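Local coordinates for protein shikimate 5-dehydrogenase (Mycobacterium fortuitum subsp. fortuitum DSM 46621, PDB 4XIJ) that probably catalyses the reversible NADP-dependent interconversion of 3-dehydroshikimate and shikimate, the fourth step of the chorismate pathway, at residues I23-S28 / A222-W227; R109-D114 / V257-G262; G117-L122 / A146-Q151. All blocks are in the same frame, centred on the assembly; numbering follows the deposited sequence. Where two conformers were deposited one is given.

From the N terminus, strand 15-20 leads into the loop 23-28 of the substrate-binding domain, which contact 1 joins to the loop 222-227 after strand 218-221, closing a loop of 193 residues across the two domains. Further along, strand 108-111 of the mixed sheet is tied by contact 2 to the end of helix 246-261, whose segment lies beyond 222-227 in sequence, so contacts 1 and 2 cross. The segment 109-114 runs straight into helix 114-122, which contact 3 packs against the end of helix 138-147. This short loop is nested inside both others. Contacts 1 and 3 lie on opposite sides of the chain's centre, about 21 Å apart between centres.

Contact 1. Residues I23-S28 / A222-W227; sequences ITHSRS and AIYDPW. With SO4 (sulfate ion), chain F.
H25 and R27 reach Y224 between two irregular loops whose backbones stay well apart, the CA atoms of H25 and D225 lying 12.5 Å from each other. Y224 sends its phenol in from the opposite direction to both partners, and its OH sits 3.2 Å from H25 CE1. The same oxygen stands over the centre of one face of the R27 guanidinium, 3.5 Å from R27 CZ, with the ring turned almost at right angles (87°) to the guanidinium plane. R27 bends at chi2 (-45°) to fold back beside its own loop. There its NH1 donates in plane to a lone pair of H25 O at 2.9 Å and lies over one face of the imidazole, while NH2 forms a salt bridge with the C-terminal carboxylate of G275. The Y224 ring also packs on L246 and L249 of helix 246-261. H25 ND1 gives a nearly straight bond (173°) at 2.7 Å to O1 of a sulfate ion, probably from the crystallisation liquor, that T73 OG1 also bonds. This meeting of a loop of the substrate-binding domain with one following a strand of the Rossmann-type sheet is consistent with the interdomain cleft of shikimate dehydrogenases.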
loop_
_atom_site.group_PDB
_atom_site.type_symbol
_atom_site.label_atom_id
_atom_site.label_comp_id
_atom_site.label_asym_id
_atom_site.label_seq_id
_atom_site.Cartn_x
_atom_site.Cartn_y
_atom_site.Cartn_z
ATOM N N ILE A 23 13.368 2.507 9.955
ATOM C CA ILE A 23 12.235 1.780 10.512
ATOM C C ILE A 23 11.428 2.619 11.515
ATOM O O ILE A 23 10.477 2.128 12.129
ATOM C CB ILE A 23 12.758 0.429 11.152
ATOM C CG1 ILE A 23 11.661 -0.617 11.225
ATOM C CG2 ILE A 23 13.424 0.665 12.489
ATOM C CD1 ILE A 23 10.903 -0.788 9.966
ATOM N N THR A 24 11.774 3.890 11.650
ATOM C CA THR A 24 11.104 4.766 12.620
ATOM C C THR A 24 9.763 5.351 12.208
ATOM O O THR A 24 8.929 5.665 13.076
ATOM C CB THR A 24 12.010 5.952 12.997
ATOM O OG1 THR A 24 12.504 6.571 11.809
ATOM C CG2 THR A 24 13.176 5.459 13.817
ATOM N N HIS A 25 9.525 5.473 10.905
ATOM C CA HIS A 25 8.290 6.081 10.396
ATOM C C HIS A 25 7.113 5.109 10.402
ATOM O O HIS A 25 5.974 5.531 10.494
ATOM C CB HIS A 25 8.506 6.610 8.973
ATOM C CG HIS A 25 7.334 7.361 8.419
ATOM N ND1 HIS A 25 6.338 6.754 7.679
ATOM C CD2 HIS A 25 6.985 8.668 8.518
ATOM C CE1 HIS A 25 5.435 7.659 7.332
ATOM N NE2 HIS A 25 5.816 8.833 7.813
ATOM N N SER A 26 7.378 3.811 10.332
ATOM C CA SER A 26 6.297 2.864 10.158
ATOM C C SER A 26 5.269 2.986 11.264
ATOM O O SER A 26 5.622 3.084 12.450
ATOM C CB SER A 26 6.840 1.432 10.118
ATOM O OG SER A 26 5.770 0.503 10.015
ATOM N N ARG A 27 4.004 2.953 10.878
ATOM C CA ARG A 27 2.912 2.934 11.850
ATOM C C ARG A 27 2.466 1.521 12.151
ATOM O O ARG A 27 1.499 1.329 12.903
ATOM C CB ARG A 27 1.706 3.728 11.331
ATOM C CG ARG A 27 1.975 5.176 10.916
ATOM C CD ARG A 27 2.794 5.939 11.830
ATOM N NE ARG A 27 2.514 7.371 11.754
ATOM C CZ ARG A 27 3.338 8.310 11.310
ATOM N NH1 ARG A 27 4.553 8.013 10.837
ATOM N NH2 ARG A 27 2.944 9.572 11.385
ATOM N N SER A 28 3.145 0.530 11.603
ATOM C CA SER A 28 2.664 -0.842 11.793
ATOM C C SER A 28 2.613 -1.271 13.264
ATOM O O SER A 28 1.635 -1.894 13.655
ATOM C CB SER A 28 3.513 -1.824 10.987
ATOM O OG SER A 28 3.252 -1.582 9.635
ATOM N N ALA A 222 -1.471 9.685 -1.661
ATOM C CA ALA A 222 -0.662 8.901 -0.736
ATOM C C ALA A 222 -0.131 9.759 0.419
ATOM O O ALA A 222 0.191 9.232 1.493
ATOM C CB ALA A 222 0.499 8.247 -1.470
ATOM N N ILE A 223 -0.024 11.064 0.196
ATOM C CA ILE A 223 0.464 11.965 1.232
ATOM C C ILE A 223 -0.614 12.226 2.265
ATOM O O ILE A 223 -1.815 12.312 1.916
ATOM C CB ILE A 223 0.933 13.293 0.603
ATOM C CG1 ILE A 223 1.991 13.013 -0.476
ATOM C CG2 ILE A 223 1.429 14.245 1.669
ATOM C CD1 ILE A 223 3.213 12.266 0.034
ATOM N N TYR A 224 -0.215 12.351 3.537
ATOM C CA TYR A 224 -1.211 12.711 4.549
ATOM C C TYR A 224 -0.745 13.775 5.510
ATOM O O TYR A 224 -1.511 14.202 6.380
ATOM C CB TYR A 224 -1.653 11.467 5.320
ATOM C CG TYR A 224 -0.552 10.693 5.999
ATOM C CD1 TYR A 224 -0.110 11.050 7.279
ATOM C CD2 TYR A 224 0.010 9.570 5.400
ATOM C CE1 TYR A 224 0.852 10.323 7.927
ATOM C CE2 TYR A 224 0.989 8.835 6.055
ATOM C CZ TYR A 224 1.415 9.222 7.305
ATOM O OH TYR A 224 2.390 8.485 7.967
ATOM N N ASP A 225 0.501 14.218 5.356
ATOM C CA ASP A 225 1.005 15.289 6.203
ATOM C C ASP A 225 1.868 16.244 5.404
ATOM O O ASP A 225 2.801 15.833 4.708
ATOM C CB ASP A 225 1.787 14.707 7.369
ATOM C CG ASP A 225 2.239 15.763 8.347
ATOM O OD1 ASP A 225 1.377 16.385 9.016
ATOM O OD2 ASP A 225 3.468 15.931 8.470
ATOM N N PRO A 226 1.529 17.530 5.447
ATOM C CA PRO A 226 0.308 18.108 6.031
ATOM C C PRO A 226 -0.959 17.775 5.217
ATOM O O PRO A 226 -0.865 17.250 4.110
ATOM C CB PRO A 226 0.596 19.617 6.019
ATOM C CG PRO A 226 2.117 19.722 5.961
ATOM C CD PRO A 226 2.532 18.559 5.107
ATOM N N TRP A 227 -2.130 18.037 5.779
ATOM C CA TRP A 227 -3.394 17.791 5.079
ATOM C C TRP A 227 -4.319 18.970 5.345
ATOM O O TRP A 227 -4.404 19.418 6.468
ATOM C CB TRP A 227 -4.043 16.485 5.554
ATOM C CG TRP A 227 -5.193 16.075 4.689
ATOM C CD1 TRP A 227 -6.523 16.207 4.969
ATOM C CD2 TRP A 227 -5.110 15.525 3.382
ATOM N NE1 TRP A 227 -7.276 15.741 3.921
ATOM C CE2 TRP A 227 -6.427 15.319 2.929
ATOM C CE3 TRP A 227 -4.043 15.170 2.551
ATOM C CZ2 TRP A 227 -6.704 14.756 1.674
ATOM C CZ3 TRP A 227 -4.317 14.636 1.306
ATOM C CH2 TRP A 227 -5.637 14.433 0.884
HETATM S S SO4 F . 6.922 3.471 6.134
HETATM O O1 SO4 F . 6.094 4.077 7.183
HETATM O O2 SO4 F . 7.785 4.481 5.537
HETATM O O3 SO4 F . 7.643 2.301 6.623
HETATM O O4 SO4 F . 5.997 3.029 5.083
#

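Contact 2. Residues R109-D114 / V257-G262; sequences RADNTD and VEQFTG
Strand 108-111 of the mixed sheet in the substrate-binding domain meets the last turns of helix 246-261 here, a strand-to-helix contact in which one glutamine amide does most of the work. Q259 points toward the strand and, with its chain stretched out past CG (chi2 -174°), places its amide between R109 and D111, two residues on the same side of the strand. R109 NH2 donates to Q259 OE1 at 2.9 Å. The oxygen lies at the guanidinium edge, close to that plane, but the donor stands above the plane of the amide carbonyl, and the two flat groups are turned 41° apart. The R109 chain is straight as far as CD and bends at chi3, which swings the guanidinium round to the helix. From the other end of the amide, Q259 NE2 donates to D111 OD2 at 2.9 Å, and the oxygen receives it on its anti lone pair, the one away from OD1. The second carboxylate oxygen, D111 OD1, is held by R90 and T88. Water 1 extends the link: it accepts from R109 NE and donates to both R109 O and Q259 OE1. Water 2 accepts from R109 NH2 and donates to Q259 O, 2.8 Å away, so the arginine also reaches the helix backbone. Beside the amide, T113 CG2 makes only a loose approach to Q259 NE2, 4.2 Å away, while T113 OG1 bonds to Q252 O further back on the same helix. Because oxygen and nitrogen are gripped from different sides, by a donor and by an acceptor, which end of the amide is which is set by its partners; the buried D111 carboxylate has R90 and T88 on OD1 and the amide N-H of Q259 on OD2, which would probably favour its charged form.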
loop_
_atom_site.group_PDB
_atom_site.type_symbol
_atom_site.label_atom_id
_atom_site.label_comp_id
_atom_site.label_asym_id
_atom_site.label_seq_id
_atom_site.Cartn_x
_atom_site.Cartn_y
_atom_site.Cartn_z
ATOM N N ARG A 109 4.294 -17.424 4.307
ATOM C CA ARG A 109 3.563 -17.002 3.120
ATOM C C ARG A 109 3.701 -15.485 2.915
ATOM O O ARG A 109 3.371 -14.689 3.819
ATOM C CB ARG A 109 2.082 -17.402 3.241
ATOM C CG ARG A 109 1.228 -17.056 1.985
ATOM C CD ARG A 109 -0.266 -17.469 2.222
ATOM N NE ARG A 109 -0.883 -16.532 3.166
ATOM C CZ ARG A 109 -1.605 -16.879 4.239
ATOM N NH1 ARG A 109 -1.862 -18.158 4.518
ATOM N NH2 ARG A 109 -2.085 -15.933 5.044
ATOM N N ALA A 110 4.152 -15.084 1.728
ATOM C CA ALA A 110 4.263 -13.687 1.369
ATOM C C ALA A 110 2.981 -13.130 0.780
ATOM O O ALA A 110 2.352 -13.781 -0.049
ATOM C CB ALA A 110 5.358 -13.476 0.349
ATOM N N ASP A 111 2.603 -11.923 1.192
ATOM C CA ASP A 111 1.462 -11.268 0.573
ATOM C C ASP A 111 1.797 -9.801 0.390
ATOM O O ASP A 111 2.796 -9.291 0.954
ATOM C CB ASP A 111 0.180 -11.445 1.416
ATOM C CG ASP A 111 -1.114 -11.049 0.693
ATOM O OD1 ASP A 111 -1.149 -10.906 -0.560
ATOM O OD2 ASP A 111 -2.140 -10.924 1.405
ATOM N N ASN A 112 0.984 -9.126 -0.406
ATOM C CA ASN A 112 1.144 -7.689 -0.559
ATOM C C ASN A 112 -0.147 -6.972 -0.187
ATOM O O ASN A 112 -1.091 -6.970 -0.964
ATOM C CB ASN A 112 1.582 -7.339 -2.001
ATOM C CG ASN A 112 1.993 -5.894 -2.104
ATOM O OD1 ASN A 112 1.183 -5.007 -1.757
ATOM N ND2 ASN A 112 3.253 -5.620 -2.531
ATOM N N THR A 113 -0.208 -6.399 1.021
ATOM C CA THR A 113 -1.422 -5.714 1.400
ATOM C C THR A 113 -1.379 -4.220 1.071
ATOM O O THR A 113 -2.349 -3.519 1.322
ATOM C CB THR A 113 -1.747 -5.889 2.892
ATOM O OG1 THR A 113 -0.803 -5.126 3.682
ATOM C CG2 THR A 113 -1.754 -7.379 3.270
ATOM N N ASP A 114 -0.287 -3.741 0.440
ATOM C CA ASP A 114 -0.304 -2.387 -0.140
ATOM C C ASP A 114 -1.430 -2.333 -1.193
ATOM O O ASP A 114 -2.045 -1.269 -1.394
ATOM C CB ASP A 114 1.064 -2.006 -0.738
ATOM C CG ASP A 114 2.129 -1.905 0.310
ATOM O OD1 ASP A 114 1.860 -1.332 1.369
ATOM O OD2 ASP A 114 3.246 -2.387 0.100
ATOM N N VAL A 257 -3.624 -7.693 10.098
ATOM C CA VAL A 257 -4.181 -8.104 11.400
ATOM C C VAL A 257 -5.051 -9.355 11.223
ATOM O O VAL A 257 -4.957 -10.292 12.062
ATOM C CB VAL A 257 -4.965 -6.963 12.054
ATOM C CG1 VAL A 257 -5.829 -7.462 13.255
ATOM C CG2 VAL A 257 -3.982 -5.852 12.484
ATOM N N GLU A 258 -5.861 -9.400 10.148
ATOM C CA GLU A 258 -6.734 -10.538 9.966
ATOM C C GLU A 258 -5.905 -11.795 9.689
ATOM O O GLU A 258 -6.203 -12.888 10.217
ATOM C CB GLU A 258 -7.742 -10.271 8.853
ATOM C CG GLU A 258 -8.680 -9.173 9.266
ATOM C CD GLU A 258 -9.873 -9.051 8.335
ATOM O OE1 GLU A 258 -9.894 -9.693 7.255
ATOM O OE2 GLU A 258 -10.808 -8.285 8.675
ATOM N N GLN A 259 -4.871 -11.679 8.858
ATOM C CA GLN A 259 -4.056 -12.849 8.582
ATOM C C GLN A 259 -3.260 -13.327 9.796
ATOM O O GLN A 259 -3.042 -14.548 9.965
ATOM C CB GLN A 259 -3.098 -12.567 7.413
ATOM C CG GLN A 259 -3.871 -12.426 6.089
ATOM C CD GLN A 259 -2.951 -12.287 4.899
ATOM O OE1 GLN A 259 -2.010 -13.055 4.751
ATOM N NE2 GLN A 259 -3.201 -11.297 4.041
ATOM N N PHE A 260 -2.778 -12.386 10.623
ATOM C CA PHE A 260 -1.953 -12.800 11.771
ATOM C C PHE A 260 -2.827 -13.410 12.879
ATOM O O PHE A 260 -2.391 -14.343 13.568
ATOM C CB PHE A 260 -1.178 -11.638 12.401
ATOM C CG PHE A 260 -0.083 -10.983 11.526
ATOM C CD1 PHE A 260 0.128 -11.332 10.180
ATOM C CD2 PHE A 260 0.728 -9.977 12.087
ATOM C CE1 PHE A 260 1.107 -10.688 9.420
ATOM C CE2 PHE A 260 1.724 -9.311 11.318
ATOM C CZ PHE A 260 1.903 -9.679 9.983
ATOM N N THR A 261 -4.012 -12.840 13.102
ATOM C CA THR A 261 -4.823 -13.245 14.278
ATOM C C THR A 261 -5.925 -14.213 13.969
ATOM O O THR A 261 -6.451 -14.831 14.882
ATOM C CB THR A 261 -5.502 -12.039 14.970
ATOM O OG1 THR A 261 -6.456 -11.470 14.064
ATOM C CG2 THR A 261 -4.458 -11.006 15.364
ATOM N N GLY A 262 -6.299 -14.307 12.698
ATOM C CA GLY A 262 -7.473 -15.083 12.311
ATOM C C GLY A 262 -8.812 -14.479 12.707
ATOM O O GLY A 262 -9.846 -15.159 12.602
HETATM O O HOH W 1 0.500 -13.917 3.471
HETATM O O HOH W 2 -3.254 -16.414 7.877
HETATM O O HOH W 3 -1.562 -14.330 2.310
#

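Contact 3. Residues G117-L122 / A146-Q151; sequences GVTGAL and AELGVQ
An apolar helix-to-helix-end contact joins helix 114-122 to the C-terminal end of helix 138-147, on one flank of the six-stranded parallel sheet of the Rossmann-type domain. The latter helix finishes in a Schellman motif: G149 breaks the helix with a positive phi, and G149 N to A146 O is one of the two bonds that close its last turn. Just before it, L148 carries the contact from its side. The nearest CA atoms across the two segments, those of T119 and L148, are 6.4 Å apart, close enough for short side chains to touch. L148 divides its two methyls between successive turns of helix 114-122. CD2 lies against T119, 3.7 Å from T119 CB and near its CG2, while CD1 meets L122 CD1 at 4.1 Å, the two leucines roughly perpendicular. L122 also packs on L145 of helix 138-147 and, on the sheet, on L220 of strand 218-221. On T119, chi1 of 62° sets CG2 anti to the carbonyl carbon and turns OG1 back to a weak hydrogen bond with V115 O. At the outer margin, the extended E147 chain brings its carboxylate alongside the same threonine, with OE1 4.1 Å from T119 CG2.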
loop_
_atom_site.group_PDB
_atom_site.type_symbol
_atom_site.label_atom_id
_atom_site.label_comp_id
_atom_site.label_asym_id
_atom_site.label_seq_id
_atom_site.Cartn_x
_atom_site.Cartn_y
_atom_site.Cartn_z
ATOM N N GLY A 117 -4.399 -1.428 0.618
ATOM C CA GLY A 117 -4.346 -0.011 0.935
ATOM C C GLY A 117 -5.092 0.822 -0.106
ATOM O O GLY A 117 -5.893 1.724 0.233
ATOM N N VAL A 118 -4.849 0.531 -1.380
ATOM C CA VAL A 118 -5.462 1.328 -2.426
ATOM C C VAL A 118 -6.891 0.847 -2.699
ATOM O O VAL A 118 -7.800 1.687 -2.821
ATOM C CB VAL A 118 -4.606 1.251 -3.703
ATOM C CG1 VAL A 118 -5.331 1.885 -4.933
ATOM C CG2 VAL A 118 -3.275 1.909 -3.467
ATOM N N THR A 119 -7.138 -0.467 -2.793
ATOM C CA THR A 119 -8.534 -0.876 -3.086
ATOM C C THR A 119 -9.481 -0.482 -1.949
ATOM O O THR A 119 -10.620 -0.074 -2.197
ATOM C CB THR A 119 -8.685 -2.424 -3.342
ATOM O OG1 THR A 119 -8.304 -3.132 -2.148
ATOM C CG2 THR A 119 -7.786 -2.904 -4.500
ATOM N N GLY A 120 -8.989 -0.581 -0.716
ATOM C CA GLY A 120 -9.784 -0.267 0.459
ATOM C C GLY A 120 -10.002 1.237 0.561
ATOM O O GLY A 120 -11.116 1.693 0.898
ATOM N N ALA A 121 -8.940 2.029 0.358
ATOM C CA ALA A 121 -9.092 3.489 0.521
ATOM C C ALA A 121 -9.989 4.096 -0.543
ATOM O O ALA A 121 -10.773 5.008 -0.261
ATOM C CB ALA A 121 -7.696 4.162 0.488
ATOM N N LEU A 122 -9.861 3.617 -1.779
ATOM C CA LEU A 122 -10.624 4.194 -2.877
ATOM C C LEU A 122 -12.051 3.666 -2.966
ATOM O O LEU A 122 -12.962 4.387 -3.372
ATOM C CB LEU A 122 -9.920 3.900 -4.189
ATOM C CG LEU A 122 -9.082 4.985 -4.804
ATOM C CD1 LEU A 122 -8.497 4.475 -6.148
ATOM C CD2 LEU A 122 -9.942 6.263 -5.077
ATOM N N ALA A 146 -6.273 -2.460 -11.203
ATOM C CA ALA A 146 -6.772 -3.564 -12.008
ATOM C C ALA A 146 -7.748 -4.432 -11.194
ATOM O O ALA A 146 -8.752 -4.919 -11.726
ATOM C CB ALA A 146 -5.638 -4.431 -12.536
ATOM N N GLU A 147 -7.446 -4.613 -9.911
ATOM C CA GLU A 147 -8.324 -5.396 -9.025
ATOM C C GLU A 147 -9.640 -4.674 -8.740
ATOM O O GLU A 147 -10.636 -5.306 -8.379
ATOM C CB GLU A 147 -7.619 -5.704 -7.697
ATOM C CG GLU A 147 -6.503 -6.726 -7.845
ATOM C CD GLU A 147 -5.994 -7.142 -6.517
ATOM O OE1 GLU A 147 -6.513 -6.629 -5.502
ATOM O OE2 GLU A 147 -5.137 -8.034 -6.480
ATOM N N LEU A 148 -9.658 -3.348 -8.889
ATOM C CA LEU A 148 -10.928 -2.598 -8.784
ATOM C C LEU A 148 -11.747 -2.694 -10.077
ATOM O O LEU A 148 -12.842 -2.139 -10.156
ATOM C CB LEU A 148 -10.677 -1.125 -8.454
ATOM C CG LEU A 148 -10.068 -0.860 -7.076
ATOM C CD1 LEU A 148 -9.788 0.656 -6.882
ATOM C CD2 LEU A 148 -11.063 -1.382 -6.032
ATOM N N GLY A 149 -11.240 -3.395 -11.089
ATOM C CA GLY A 149 -11.995 -3.569 -12.327
ATOM C C GLY A 149 -11.976 -2.346 -13.239
ATOM O O GLY A 149 -12.887 -2.173 -14.038
ATOM N N VAL A 150 -10.982 -1.472 -13.097
ATOM C CA VAL A 150 -10.883 -0.363 -14.056
ATOM C C VAL A 150 -10.616 -0.911 -15.444
ATOM O O VAL A 150 -10.004 -1.959 -15.627
ATOM C CB VAL A 150 -9.771 0.634 -13.763
ATOM C CG1 VAL A 150 -9.938 1.319 -12.409
ATOM C CG2 VAL A 150 -8.437 -0.041 -13.957
ATOM N N GLN A 151 -11.142 -0.214 -16.435
ATOM C CA GLN A 151 -10.904 -0.629 -17.805
ATOM C C GLN A 151 -9.546 -0.100 -18.321
ATOM O O GLN A 151 -8.846 -0.821 -19.038
ATOM C CB GLN A 151 -12.072 -0.167 -18.700
ATOM C CG GLN A 151 -11.968 -0.622 -20.161
ATOM C CD GLN A 151 -11.205 0.370 -20.977
ATOM O OE1 GLN A 151 -11.142 1.541 -20.615
ATOM N NE2 GLN A 151 -10.613 -0.076 -22.075
#